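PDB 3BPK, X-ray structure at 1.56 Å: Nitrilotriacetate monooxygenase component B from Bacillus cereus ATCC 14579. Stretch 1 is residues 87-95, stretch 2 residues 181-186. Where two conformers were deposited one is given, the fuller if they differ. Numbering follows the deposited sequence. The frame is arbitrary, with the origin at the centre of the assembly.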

ATOM      1  N   HIS B  87       0.503  13.942  -0.316  1.00 12.10           N
ATOM      2  CA  HIS B  87       1.357  14.344  -1.420  1.00 12.61           C
ATOM      3  C   HIS B  87       2.124  13.130  -1.913  1.00 13.18           C
ATOM      4  O   HIS B  87       2.573  12.288  -1.108  1.00 14.19           O
ATOM      5  CB  HIS B  87       2.400  15.384  -0.966  1.00 14.22           C
ATOM      6  CG  HIS B  87       1.802  16.590  -0.311  1.00 13.08           C
ATOM      7  ND1 HIS B  87       1.361  16.571   0.999  1.00 12.69           N
ATOM      8  CD2 HIS B  87       1.615  17.866  -0.759  1.00 14.93           C
ATOM      9  CE1 HIS B  87       0.907  17.782   1.324  1.00 14.53           C
ATOM     10  NE2 HIS B  87       1.029  18.578   0.268  1.00 15.13           N
ATOM     11  N   ILE B  88       2.299  13.052  -3.224  1.00 13.15           N
ATOM     12  CA  ILE B  88       3.208  12.044  -3.795  1.00 13.51           C
ATOM     13  C   ILE B  88       4.652  12.503  -3.539  1.00 13.72           C
ATOM     14  O   ILE B  88       5.011  13.679  -3.743  1.00 14.98           O
ATOM     15  CB  ILE B  88       2.985  11.908  -5.317  1.00 13.95           C
ATOM     16  CG1 ILE B  88       1.540  11.455  -5.593  1.00 14.11           C
ATOM     17  CG2 ILE B  88       4.005  10.950  -5.951  1.00 15.32           C
ATOM     18  CD1 ILE B  88       1.122  10.191  -4.847  1.00 16.44           C
ATOM     19  N   SER B  89       5.467  11.577  -3.049  1.00 14.34           N
ATOM     20  CA  SER B  89       6.891  11.843  -2.778  1.00 14.78           C
ATOM     21  C   SER B  89       7.715  11.572  -4.011  1.00 15.79           C
ATOM     22  O   SER B  89       7.584  10.528  -4.658  1.00 16.40           O
ATOM     23  CB  SER B  89       7.399  10.955  -1.616  1.00 16.61           C
ATOM     24  OG  SER B  89       6.648  11.173  -0.444  1.00 16.71           O
ATOM     25  N   ASP B  90       8.608  12.506  -4.311  1.00 15.80           N
ATOM     26  CA  ASP B  90       9.417  12.376  -5.515  1.00 17.05           C
ATOM     27  C   ASP B  90      10.848  12.882  -5.320  1.00 17.23           C
ATOM     28  O   ASP B  90      11.170  13.500  -4.280  1.00 17.59           O
ATOM     29  CB  ASP B  90       8.710  12.996  -6.744  1.00 18.26           C
ATOM     30  CG  ASP B  90       8.679  14.509  -6.714  1.00 20.22           C
ATOM     31  OD1 ASP B  90       9.710  15.136  -6.364  1.00 22.91           O
ATOM     32  OD2 ASP B  90       7.617  15.067  -7.068  1.00 22.06           O
ATOM     33  N   GLU B  91      11.716  12.587  -6.297  1.00 17.69           N
ATOM     34  CA  GLU B  91      13.140  12.917  -6.154  1.00 20.07           C
ATOM     35  C   GLU B  91      13.380  14.424  -5.949  1.00 20.26           C
ATOM     36  O   GLU B  91      14.388  14.802  -5.310  1.00 23.34           O
ATOM     37  CB  GLU B  91      13.914  12.433  -7.369  1.00 19.84           C
ATOM     38  CG  GLU B  91      13.967  10.910  -7.498  1.00 19.76           C
ATOM     39  CD  GLU B  91      14.835  10.420  -8.660  1.00 21.48           C
ATOM     40  OE1 GLU B  91      15.831  11.121  -9.014  1.00 25.62           O
ATOM     41  OE2 GLU B  91      14.516   9.356  -9.235  1.00 22.78           O
ATOM     42  N   SER B  92      12.454  15.271  -6.414  1.00 21.25           N
ATOM     43  CA  SER B  92      12.701  16.742  -6.360  1.00 21.47           C
ATOM     44  C   SER B  92      12.625  17.301  -4.945  1.00 21.62           C
ATOM     45  O   SER B  92      13.114  18.392  -4.688  1.00 22.90           O
ATOM     46  CB  SER B  92      11.743  17.516  -7.263  1.00 21.74           C
ATOM     47  OG  SER B  92      10.399  17.523  -6.772  1.00 22.69           O
ATOM     48  N   TYR B  93      11.991  16.585  -4.016  1.00 20.42           N
ATOM     49  CA  TYR B  93      11.893  17.117  -2.644  1.00 19.97           C
ATOM     50  C   TYR B  93      12.042  16.049  -1.559  1.00 19.47           C
ATOM     51  O   TYR B  93      11.769  16.320  -0.398  1.00 19.01           O
ATOM     52  CB  TYR B  93      10.650  18.021  -2.447  1.00 19.25           C
ATOM     53  CG  TYR B  93       9.300  17.344  -2.316  1.00 18.07           C
ATOM     54  CD1 TYR B  93       8.553  17.485  -1.130  1.00 18.20           C
ATOM     55  CD2 TYR B  93       8.754  16.601  -3.366  1.00 16.35           C
ATOM     56  CE1 TYR B  93       7.322  16.892  -0.981  1.00 17.83           C
ATOM     57  CE2 TYR B  93       7.482  15.967  -3.214  1.00 15.01           C
ATOM     58  CZ  TYR B  93       6.791  16.140  -2.016  1.00 18.99           C
ATOM     59  OH  TYR B  93       5.563  15.544  -1.813  1.00 17.97           O
ATOM     60  N   VAL B  94      12.525  14.852  -1.935  1.00 19.68           N
ATOM     61  CA  VAL B  94      12.719  13.799  -0.943  1.00 20.56           C
ATOM     62  C   VAL B  94      13.723  14.194   0.156  1.00 20.68           C
ATOM     63  O   VAL B  94      13.595  13.765   1.300  1.00 19.76           O
ATOM     64  CB  VAL B  94      13.082  12.430  -1.600  1.00 21.47           C
ATOM     65  CG1 VAL B  94      14.448  12.531  -2.355  1.00 22.24           C
ATOM     66  CG2 VAL B  94      13.064  11.309  -0.558  1.00 22.60           C
ATOM     67  N   ALA B  95      14.695  15.044  -0.184  1.00 20.71           N
ATOM     68  CA  ALA B  95      15.594  15.538   0.864  1.00 21.49           C
ATOM     69  C   ALA B  95      14.818  16.241   2.000  1.00 21.58           C
ATOM     70  O   ALA B  95      15.076  15.975   3.187  1.00 22.04           O
ATOM     71  CB  ALA B  95      16.715  16.445   0.287  1.00 22.14           C
TER
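Stretch 2 (181-186) GLKPIS

Stretch 2 leaves a helix and settles, extended, alongside the loop that follows the strand of stretch 1. G181 and L182 are still helical; K183 breaks away with positive phi (56/56), and P184 and I185 then adopt beta-like angles. The backbones meet in a single beta bridge between D90 and P184, whose CA atoms are 4.1 Å apart. At the bridge the segments run in opposite senses, for S89 pairs with I185 and E91 with K183.

Two hydrogen bonds hold this bridge. N of E91 donates to O of K183 at 2.9 Å, and N of I185 donates to O of S89 at 3.0 Å. Between the acceptor K183 and the donor I185 stands P184, which as proline has no amide hydrogen to leave unpaired; its CA makes a CA-H...O contact with O of S89 at 3.4 Å.

Two waters add to the polar pairing. One donates to O of L182 (2.8 Å from the water O) and, weakly, to OD2 of D90 (2.9 Å from the same O), which is also hydrogen-bonded elsewhere in the structure. Another joins O of P184 and OE2 of E91, each 2.7 Å from the water O. OD1 of D90 accepts from N of S92 at 2.7 Å and from OG of S92 at 2.5 Å, so a short acidic side chain secures the turn. OH of Y93 donates to O of I88 at 2.7 Å.

Apolar side chains add further contacts. CD2 of L182 lies 4.0 Å from CG2 of I88. I185 points toward stretch 1 and has the largest covered area: its CD1 is 3.8 Å from CG2 of V94. K183 starts toward stretch 1, its CB 3.8 Å from OE2 of E91, but its end leads away, and NZ is hydrogen-bonded elsewhere in the structure.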

ATOM      1  N   GLY B 181       8.692  11.427 -15.677  1.00 23.18           N
ATOM      2  CA  GLY B 181       8.758  12.840 -15.319  1.00 23.26           C
ATOM      3  C   GLY B 181       8.506  13.067 -13.834  1.00 22.18           C
ATOM      4  O   GLY B 181       9.091  13.953 -13.220  1.00 23.34           O
ATOM      5  N   LEU B 182       7.645  12.233 -13.243  1.00 19.65           N
ATOM      6  CA  LEU B 182       7.338  12.313 -11.813  1.00 19.05           C
ATOM      7  C   LEU B 182       8.536  11.954 -10.930  1.00 19.29           C
ATOM      8  O   LEU B 182       8.781  12.621  -9.921  1.00 19.77           O
ATOM      9  CB  LEU B 182       6.169  11.390 -11.499  1.00 18.67           C
ATOM     10  CG  LEU B 182       5.718  11.327 -10.024  1.00 17.87           C
ATOM     11  CD1 LEU B 182       5.279  12.715  -9.433  1.00 19.47           C
ATOM     12  CD2 LEU B 182       4.603  10.275  -9.857  1.00 17.49           C
ATOM     13  N   LYS B 183       9.257  10.886 -11.291  1.00 18.13           N
ATOM     14  CA  LYS B 183      10.389  10.396 -10.484  1.00 19.12           C
ATOM     15  C   LYS B 183       9.957  10.102  -9.038  1.00 17.80           C
ATOM     16  O   LYS B 183      10.516  10.609  -8.052  1.00 18.02           O
ATOM     17  CB  LYS B 183      11.584  11.345 -10.527  1.00 20.04           C
ATOM     18  CG  LYS B 183      12.121  11.498 -11.939  1.00 23.93           C
ATOM     19  CD  LYS B 183      13.362  12.340 -11.980  1.00 31.74           C
ATOM     20  CE  LYS B 183      14.213  11.989 -13.210  1.00 37.17           C
ATOM     21  NZ  LYS B 183      13.439  11.984 -14.508  1.00 39.99           N
ATOM     22  N   PRO B 184       8.953   9.240  -8.904  1.00 17.26           N
ATOM     23  CA  PRO B 184       8.470   8.937  -7.554  1.00 17.86           C
ATOM     24  C   PRO B 184       9.551   8.215  -6.758  1.00 18.26           C
ATOM     25  O   PRO B 184      10.395   7.516  -7.347  1.00 18.65           O
ATOM     26  CB  PRO B 184       7.290   8.007  -7.826  1.00 17.52           C
ATOM     27  CG  PRO B 184       7.692   7.271  -9.138  1.00 18.02           C
ATOM     28  CD  PRO B 184       8.291   8.434  -9.945  1.00 17.58           C
ATOM     29  N   ILE B 185       9.544   8.398  -5.437  1.00 17.86           N
ATOM     30  CA  ILE B 185      10.452   7.612  -4.590  1.00 19.27           C
ATOM     31  C   ILE B 185       9.682   6.565  -3.777  1.00 19.19           C
ATOM     32  O   ILE B 185       8.481   6.746  -3.463  1.00 18.69           O
ATOM     33  CB  ILE B 185      11.358   8.494  -3.694  1.00 22.04           C
ATOM     34  CG1 ILE B 185      10.542   9.306  -2.719  1.00 22.73           C
ATOM     35  CG2 ILE B 185      12.314   9.390  -4.525  1.00 22.51           C
ATOM     36  CD1 ILE B 185      10.440   8.641  -1.384  1.00 25.42           C
ATOM     37  N   SER B 186      10.360   5.459  -3.464  1.00 17.71           N
ATOM     38  CA  SER B 186       9.732   4.406  -2.691  0.60 17.89           C
ATOM     39  C   SER B 186      10.624   3.990  -1.542  1.00 18.43           C
ATOM     40  O   SER B 186      11.812   4.274  -1.543  1.00 19.51           O
ATOM     41  CB  SER B 186       9.400   3.215  -3.585  0.60 17.78           C
ATOM     42  OG  SER B 186      10.549   2.773  -4.301  0.60 18.92           O
TER
HETATM   43  O   HOH W   1       8.032  15.355  -9.953  1.00 48.45           O
HETATM   44  O   HOH W   2      12.251   7.879  -9.299  1.00 22.00           O